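Local coordinates for protein elastinolytic metalloprotease (Pseudoalteromonas sp. CF6-2, PDB 6IK4) that is a zinc-dependent M23-family metalloprotease, probably a secreted endopeptidase that cleaves elastin and the peptidoglycan of Gram-positive bacteria, at residues S26-Y30 with V144-N148; T4-P8 with Y136-Y140. All blocks are in the same frame, centred on the assembly; numbering follows the deposited sequence.

Contact 1: S26-Y30 with V144-N148; sequences SGYPY and VGNSN
The side chain of Tyr30 lies in the bend of 144-148 and touches all five residues. One edge of the ring faces Gly145 O, 3.5 Å from Tyr30 CE2, and the methyl Val144 CG2, 4.0 Å from Tyr30 CD2. Ser147 O sits over one face. The phenol end reaches Ser147, with Tyr30 OH 3.2 Å from Ser147 CA. CG of Tyr30 is anti to its carbonyl carbon (chi1 -57°), which sends the ring across to the other loop. The amide of Asn148 approaches the ring obliquely, with Asn148 ND2 3.6 Å from Tyr30 CE1, and its plane is turned 70° from that of the ring. Asn148 ND2 donates to Gly27 O at 3.2 Å. The bond is fairly straight (160°), and the acceptor lies close to the amide plane. Asn148 OD1 accepts from Ser22 N, so both ends of the amide are held and its rotation is fixed. A water links Tyr30 OH to Tyr28 OH and, by a weak bond, to Asn146 O. A leucine in place of Tyr30 would probably open a gap beside Ser147 and leave this water without one of its hydroxyl partners. The side chain of Asn148 also touches the zinc ligand His21, and lies about 8 Å from the zinc ion. Two loops packed in this way beside the metal centre form part of the surroundings of an M23 metallopeptidase active site.

Contact 2: T4-P8 with Y136-Y140; sequences TMNLP and YISNY
Ser138 OG is gripped by two groups. Leu7 N donates to Ser138 OG at 2.8 Å in a nearly straight bond (167°). A water bridges Ser138 OG to Asn6 OD1. The hydroxyl is set anti to the carbonyl carbon of Ser138 (chi1 -71°), and from there it meets the backbone of Asn6 and Leu7. The same residue is also held through its main chain: Ser138 N donates to Met5 O at 2.9 Å. Met5 O is further approached by the CA-H of Ile137. A second water joins Met5 N to Tyr136 O, so the backbone of Met5 is tied to 136-140 at both its amide and its carbonyl.

Apolar side chains fill in around these bonds. Ile137 CG1 presses on the peptide between Asn6 and Leu7, 3.4 Å from Asn6 C. Leu7 crosses Ile137 at about a right angle, with Leu7 CD2 3.8 Å from Ile137 CD1. The other branch of Leu7 turns to Tyr140, where Leu7 CD1 is 3.9 Å from Tyr140 CE2. The hydroxyl of that ring is bonded to Tyr172 O. Met5 is bent at chi3 (-87°), and its methyl Met5 CE comes to 3.3 Å from Tyr136 O. Met5 and Ile137 also both pack on Phe121 of strand 119-125.

Ile137 to Tyr140 form a type I' turn, closed by Tyr140 N bonding to Ile137 O at 2.8 Å and by the reciprocal bond from Ile137 N to Tyr140 O. Ser138 and Asn139 occupy its corner with positive phi. This is a tight two-residue beta hairpin joining strands 136-137 and 140-143, docked here against the N-terminal segment of this chain.

From the N terminus the chain first runs through 4-8, the early half of contact 2, then strand 14-17 and the loop 26-30, the first half of contact 1. It then builds most of the large antiparallel sheet before reaching 136-140, where contact 2 closes. Strand 140-143, which begins at Tyr140, leads from contact 2 to 144-148, which closes contact 1. Both loops are long, spanning more than 110 residues, and they cross rather than nest. Contact 2 fastens the N-terminal segment to the edge of the small four-stranded sheet. Contact 1 joins loops from the two sheets near the zinc ion. The two contact centres lie about 20 Å apart.

Contact 1: S26-Y30 with V144-N148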
ATOM      1  N   SER A  26       2.644  14.723   5.282  1.00 24.33           N
ATOM      2  CA  SER A  26       3.494  15.709   5.940  1.00 27.25           C
ATOM      3  C   SER A  26       4.203  15.071   7.129  1.00 24.98           C
ATOM      4  O   SER A  26       3.666  14.176   7.782  1.00 22.89           O
ATOM      5  CB  SER A  26       2.677  16.913   6.427  1.00 35.87           C
ATOM      6  OG  SER A  26       1.873  17.429   5.382  1.00 35.95           O
ATOM      7  N   GLY A  27       5.412  15.536   7.417  1.00 30.74           N
ATOM      8  CA  GLY A  27       6.102  15.031   8.595  1.00 29.34           C
ATOM      9  C   GLY A  27       6.527  13.570   8.468  1.00 31.02           C
ATOM     10  O   GLY A  27       6.488  12.967   7.395  1.00 21.79           O
ATOM     11  N   TYR A  28       6.929  13.010   9.613  1.00 23.99           N
ATOM     12  CA  TYR A  28       7.533  11.672   9.715  1.00 19.58           C
ATOM     13  C   TYR A  28       6.634  10.657  10.425  1.00 22.79           C
ATOM     14  O   TYR A  28       5.701  11.039  11.138  1.00 24.39           O
ATOM     15  CB  TYR A  28       8.848  11.740  10.493  1.00 22.15           C
ATOM     16  CG  TYR A  28      10.001  12.382   9.783  1.00 32.33           C
ATOM     17  CD1 TYR A  28      10.660  11.726   8.750  1.00 27.60           C
ATOM     18  CD2 TYR A  28      10.468  13.630  10.180  1.00 39.46           C
ATOM     19  CE1 TYR A  28      11.736  12.315   8.111  1.00 37.40           C
ATOM     20  CE2 TYR A  28      11.543  14.226   9.549  1.00 38.53           C
ATOM     21  CZ  TYR A  28      12.173  13.567   8.517  1.00 39.12           C
ATOM     22  OH  TYR A  28      13.242  14.165   7.889  1.00 42.06           O
ATOM     23  N   PRO A  29       6.924   9.351  10.272  1.00 18.89           N
ATOM     24  CA  PRO A  29       7.919   8.681   9.418  1.00 17.14           C
ATOM     25  C   PRO A  29       7.368   8.441   8.013  1.00 16.20           C
ATOM     26  O   PRO A  29       6.175   8.663   7.822  1.00 15.01           O
ATOM     27  CB  PRO A  29       8.160   7.360  10.143  1.00 15.55           C
ATOM     28  CG  PRO A  29       6.847   7.054  10.782  1.00 18.50           C
ATOM     29  CD  PRO A  29       6.141   8.378  11.053  1.00 18.71           C
ATOM     30  N   TYR A  30       8.195   8.005   7.056  1.00 13.91           N
ATOM     31  CA  TYR A  30       7.700   7.715   5.703  1.00 15.17           C
ATOM     32  C   TYR A  30       7.224   6.270   5.697  1.00 13.15           C
ATOM     33  O   TYR A  30       7.970   5.341   5.378  1.00 15.03           O
ATOM     34  CB  TYR A  30       8.766   7.965   4.649  1.00 13.83           C
ATOM     35  CG  TYR A  30       9.294   9.383   4.696  1.00 17.39           C
ATOM     36  CD1 TYR A  30       8.509  10.422   5.193  1.00 13.09           C
ATOM     37  CD2 TYR A  30      10.585   9.674   4.270  1.00 23.84           C
ATOM     38  CE1 TYR A  30       9.005  11.729   5.254  1.00 17.35           C
ATOM     39  CE2 TYR A  30      11.084  10.964   4.323  1.00 20.37           C
ATOM     40  CZ  TYR A  30      10.292  11.984   4.819  1.00 23.12           C
ATOM     41  OH  TYR A  30      10.816  13.257   4.873  1.00 24.87           O
ATOM     42  N   VAL A 144      13.792   4.793   1.496  1.00 14.81           N
ATOM     43  CA  VAL A 144      12.957   5.995   1.446  1.00 14.42           C
ATOM     44  C   VAL A 144      13.791   7.199   1.007  1.00 18.73           C
ATOM     45  O   VAL A 144      15.020   7.222   1.111  1.00 16.52           O
ATOM     46  CB  VAL A 144      12.253   6.262   2.787  1.00 13.88           C
ATOM     47  CG1 VAL A 144      11.435   5.037   3.224  1.00 12.12           C
ATOM     48  CG2 VAL A 144      13.256   6.718   3.875  1.00 14.87           C
ATOM     49  N   GLY A 145      13.101   8.218   0.499  1.00 17.26           N
ATOM     50  CA  GLY A 145      13.740   9.431   0.033  1.00 15.54           C
ATOM     51  C   GLY A 145      13.931  10.435   1.150  1.00 19.65           C
ATOM     52  O   GLY A 145      13.857  10.110   2.336  1.00 17.99           O
ATOM     53  N   ASN A 146      14.169  11.685   0.757  1.00 20.55           N
ATOM     54  CA  ASN A 146      14.540  12.727   1.710  1.00 23.48           C
ATOM     55  C   ASN A 146      13.407  13.691   2.026  1.00 24.66           C
ATOM     56  O   ASN A 146      13.615  14.654   2.774  1.00 22.10           O
ATOM     57  CB  ASN A 146      15.758  13.494   1.185  1.00 23.54           C
ATOM     58  CG  ASN A 146      16.991  12.615   1.079  1.00 30.23           C
ATOM     59  OD1 ASN A 146      17.123  11.615   1.796  1.00 38.74           O
ATOM     60  ND2 ASN A 146      17.898  12.976   0.182  1.00 35.98           N
ATOM     61  N   SER A 147      12.220  13.462   1.481  1.00 18.35           N
ATOM     62  CA  SER A 147      11.044  14.265   1.793  1.00 18.45           C
ATOM     63  C   SER A 147       9.821  13.430   1.447  1.00 21.18           C
ATOM     64  O   SER A 147       9.925  12.413   0.758  1.00 19.18           O
ATOM     65  CB  SER A 147      11.041  15.584   1.017  1.00 21.94           C
ATOM     66  OG  SER A 147      11.015  15.325  -0.372  1.00 23.72           O
ATOM     67  N   ASN A 148       8.659  13.866   1.934  1.00 16.21           N
ATOM     68  CA  ASN A 148       7.419  13.191   1.565  1.00 19.25           C
ATOM     69  C   ASN A 148       7.253  13.144   0.051  1.00 20.96           C
ATOM     70  O   ASN A 148       7.343  14.171  -0.629  1.00 16.48           O
ATOM     71  CB  ASN A 148       6.225  13.886   2.197  1.00 17.55           C
ATOM     72  CG  ASN A 148       6.053  13.509   3.640  1.00 24.67           C
ATOM     73  OD1 ASN A 148       5.405  12.509   3.956  1.00 21.15           O
ATOM     74  ND2 ASN A 148       6.635  14.305   4.534  1.00 19.35           N
TER
HETATM   75  O   HOH W   1      13.921  13.165   5.414  1.00 37.09           O

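Contact 2: T4-P8 with Y136-Y140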
ATOM      1  N   THR A   4       6.331 -11.159   7.019  1.00 14.11           N
ATOM      2  CA  THR A   4       6.835 -10.948   5.671  1.00 14.02           C
ATOM      3  C   THR A   4       5.701 -10.357   4.852  1.00 17.71           C
ATOM      4  O   THR A   4       4.561 -10.807   4.979  1.00 19.02           O
ATOM      5  CB  THR A   4       7.302 -12.275   5.053  1.00 19.29           C
ATOM      6  OG1 THR A   4       8.267 -12.885   5.924  1.00 27.36           O
ATOM      7  CG2 THR A   4       7.938 -12.038   3.704  1.00 29.55           C
ATOM      8  N   MET A   5       6.005  -9.359   4.025  1.00 13.21           N
ATOM      9  CA  MET A   5       5.019  -8.685   3.189  1.00 13.87           C
ATOM     10  C   MET A   5       5.274  -8.997   1.726  1.00 13.92           C
ATOM     11  O   MET A   5       6.426  -9.088   1.302  1.00 11.94           O
ATOM     12  CB  MET A   5       5.090  -7.158   3.312  1.00 14.22           C
ATOM     13  CG  MET A   5       5.037  -6.565   4.670  1.00 22.48           C
ATOM     14  SD  MET A   5       4.749  -4.812   4.429  1.00 19.09           S
ATOM     15  CE  MET A   5       6.395  -4.146   4.235  1.00 18.07           C
ATOM     16  N   ASN A   6       4.197  -9.094   0.946  1.00 10.65           N
ATOM     17  CA  ASN A   6       4.288  -9.148  -0.512  1.00 10.61           C
ATOM     18  C   ASN A   6       3.632  -7.917  -1.110  1.00 11.00           C
ATOM     19  O   ASN A   6       2.720  -7.340  -0.514  1.00 10.65           O
ATOM     20  CB  ASN A   6       3.605 -10.389  -1.091  1.00 11.67           C
ATOM     21  CG  ASN A   6       4.054 -11.676  -0.418  1.00 25.11           C
ATOM     22  OD1 ASN A   6       5.242 -11.973  -0.352  1.00 23.02           O
ATOM     23  ND2 ASN A   6       3.093 -12.446   0.087  1.00 21.78           N
ATOM     24  N   LEU A   7       4.086  -7.527  -2.300  1.00 10.18           N
ATOM     25  CA  LEU A   7       3.379  -6.486  -3.036  1.00 10.14           C
ATOM     26  C   LEU A   7       1.936  -6.922  -3.263  1.00 10.65           C
ATOM     27  O   LEU A   7       1.683  -8.100  -3.542  1.00 11.81           O
ATOM     28  CB  LEU A   7       4.060  -6.207  -4.376  1.00 11.53           C
ATOM     29  CG  LEU A   7       5.471  -5.637  -4.232  1.00 10.57           C
ATOM     30  CD1 LEU A   7       6.232  -5.786  -5.560  1.00 12.57           C
ATOM     31  CD2 LEU A   7       5.418  -4.174  -3.804  1.00 10.07           C
ATOM     32  N   PRO A   8       0.963  -5.999  -3.161  1.00 10.33           N
ATOM     33  CA  PRO A   8      -0.451  -6.404  -3.168  1.00 12.00           C
ATOM     34  C   PRO A   8      -1.028  -6.697  -4.549  1.00 14.36           C
ATOM     35  O   PRO A   8      -2.166  -6.317  -4.851  1.00 14.97           O
ATOM     36  CB  PRO A   8      -1.144  -5.208  -2.505  1.00 12.40           C
ATOM     37  CG  PRO A   8      -0.274  -4.028  -2.878  1.00 11.55           C
ATOM     38  CD  PRO A   8       1.137  -4.574  -2.827  1.00 11.53           C
ATOM     39  N   TYR A 136      11.175  -4.703   3.910  1.00 10.84           N
ATOM     40  CA  TYR A 136      11.174  -5.527   2.709  1.00  8.85           C
ATOM     41  C   TYR A 136       9.753  -5.844   2.271  1.00 12.00           C
ATOM     42  O   TYR A 136       8.864  -6.048   3.102  1.00 12.46           O
ATOM     43  CB  TYR A 136      11.948  -6.826   2.930  1.00 10.58           C
ATOM     44  CG  TYR A 136      13.430  -6.590   2.929  1.00 13.55           C
ATOM     45  CD1 TYR A 136      14.077  -6.113   4.060  1.00 14.58           C
ATOM     46  CD2 TYR A 136      14.184  -6.827   1.790  1.00 11.22           C
ATOM     47  CE1 TYR A 136      15.449  -5.886   4.060  1.00 18.76           C
ATOM     48  CE2 TYR A 136      15.562  -6.606   1.782  1.00 15.72           C
ATOM     49  CZ  TYR A 136      16.181  -6.130   2.918  1.00 18.77           C
ATOM     50  OH  TYR A 136      17.548  -5.900   2.906  1.00 19.97           O
ATOM     51  N   ILE A 137       9.545  -5.892   0.955  1.00 13.73           N
ATOM     52  CA  ILE A 137       8.265  -6.324   0.404  1.00 11.16           C
ATOM     53  C   ILE A 137       8.559  -7.090  -0.885  1.00 11.85           C
ATOM     54  O   ILE A 137       9.272  -6.593  -1.766  1.00 11.10           O
ATOM     55  CB  ILE A 137       7.315  -5.114   0.211  1.00 11.28           C
ATOM     56  CG1 ILE A 137       5.901  -5.576  -0.185  1.00 12.45           C
ATOM     57  CG2 ILE A 137       7.889  -4.080  -0.766  1.00 12.10           C
ATOM     58  CD1 ILE A 137       4.834  -4.472  -0.082  1.00 13.60           C
ATOM     59  N   SER A 138       8.086  -8.341  -0.973  1.00 11.38           N
ATOM     60  CA  SER A 138       8.407  -9.220  -2.107  1.00 12.79           C
ATOM     61  C   SER A 138       9.916  -9.274  -2.351  1.00 11.62           C
ATOM     62  O   SER A 138      10.384  -9.317  -3.490  1.00 12.18           O
ATOM     63  CB  SER A 138       7.660  -8.788  -3.374  1.00 11.77           C
ATOM     64  OG  SER A 138       6.273  -9.064  -3.261  1.00 12.05           O
ATOM     65  N   ASN A 139      10.683  -9.276  -1.260  1.00 11.11           N
ATOM     66  CA  ASN A 139      12.143  -9.333  -1.234  1.00  8.88           C
ATOM     67  C   ASN A 139      12.810  -8.053  -1.732  1.00 10.51           C
ATOM     68  O   ASN A 139      14.041  -7.996  -1.742  1.00 11.63           O
ATOM     69  CB  ASN A 139      12.707 -10.524  -2.028  1.00 11.18           C
ATOM     70  CG  ASN A 139      12.191 -11.862  -1.525  1.00 14.39           C
ATOM     71  OD1 ASN A 139      11.753 -11.991  -0.383  1.00 18.32           O
ATOM     72  ND2 ASN A 139      12.250 -12.868  -2.385  1.00 16.20           N
ATOM     73  N   TYR A 140      12.056  -7.032  -2.160  1.00 10.30           N
ATOM     74  CA  TYR A 140      12.655  -5.718  -2.393  1.00  8.45           C
ATOM     75  C   TYR A 140      12.975  -5.045  -1.067  1.00 12.15           C
ATOM     76  O   TYR A 140      12.123  -4.991  -0.179  1.00 12.46           O
ATOM     77  CB  TYR A 140      11.701  -4.791  -3.133  1.00  7.86           C
ATOM     78  CG  TYR A 140      11.425  -5.121  -4.571  1.00 11.13           C
ATOM     79  CD1 TYR A 140      12.235  -4.618  -5.583  1.00 11.79           C
ATOM     80  CD2 TYR A 140      10.317  -5.876  -4.922  1.00 12.33           C
ATOM     81  CE1 TYR A 140      11.967  -4.887  -6.912  1.00 12.83           C
ATOM     82  CE2 TYR A 140      10.040  -6.158  -6.254  1.00 10.39           C
ATOM     83  CZ  TYR A 140      10.867  -5.662  -7.238  1.00 12.38           C
ATOM     84  OH  TYR A 140      10.596  -5.944  -8.551  1.00 13.80           O
TER
HETATM   85  O   HOH W   2       8.780  -8.683   3.892  1.00 15.95           O
HETATM   86  O   HOH W   3       6.217 -11.784  -3.050  1.00 24.34           O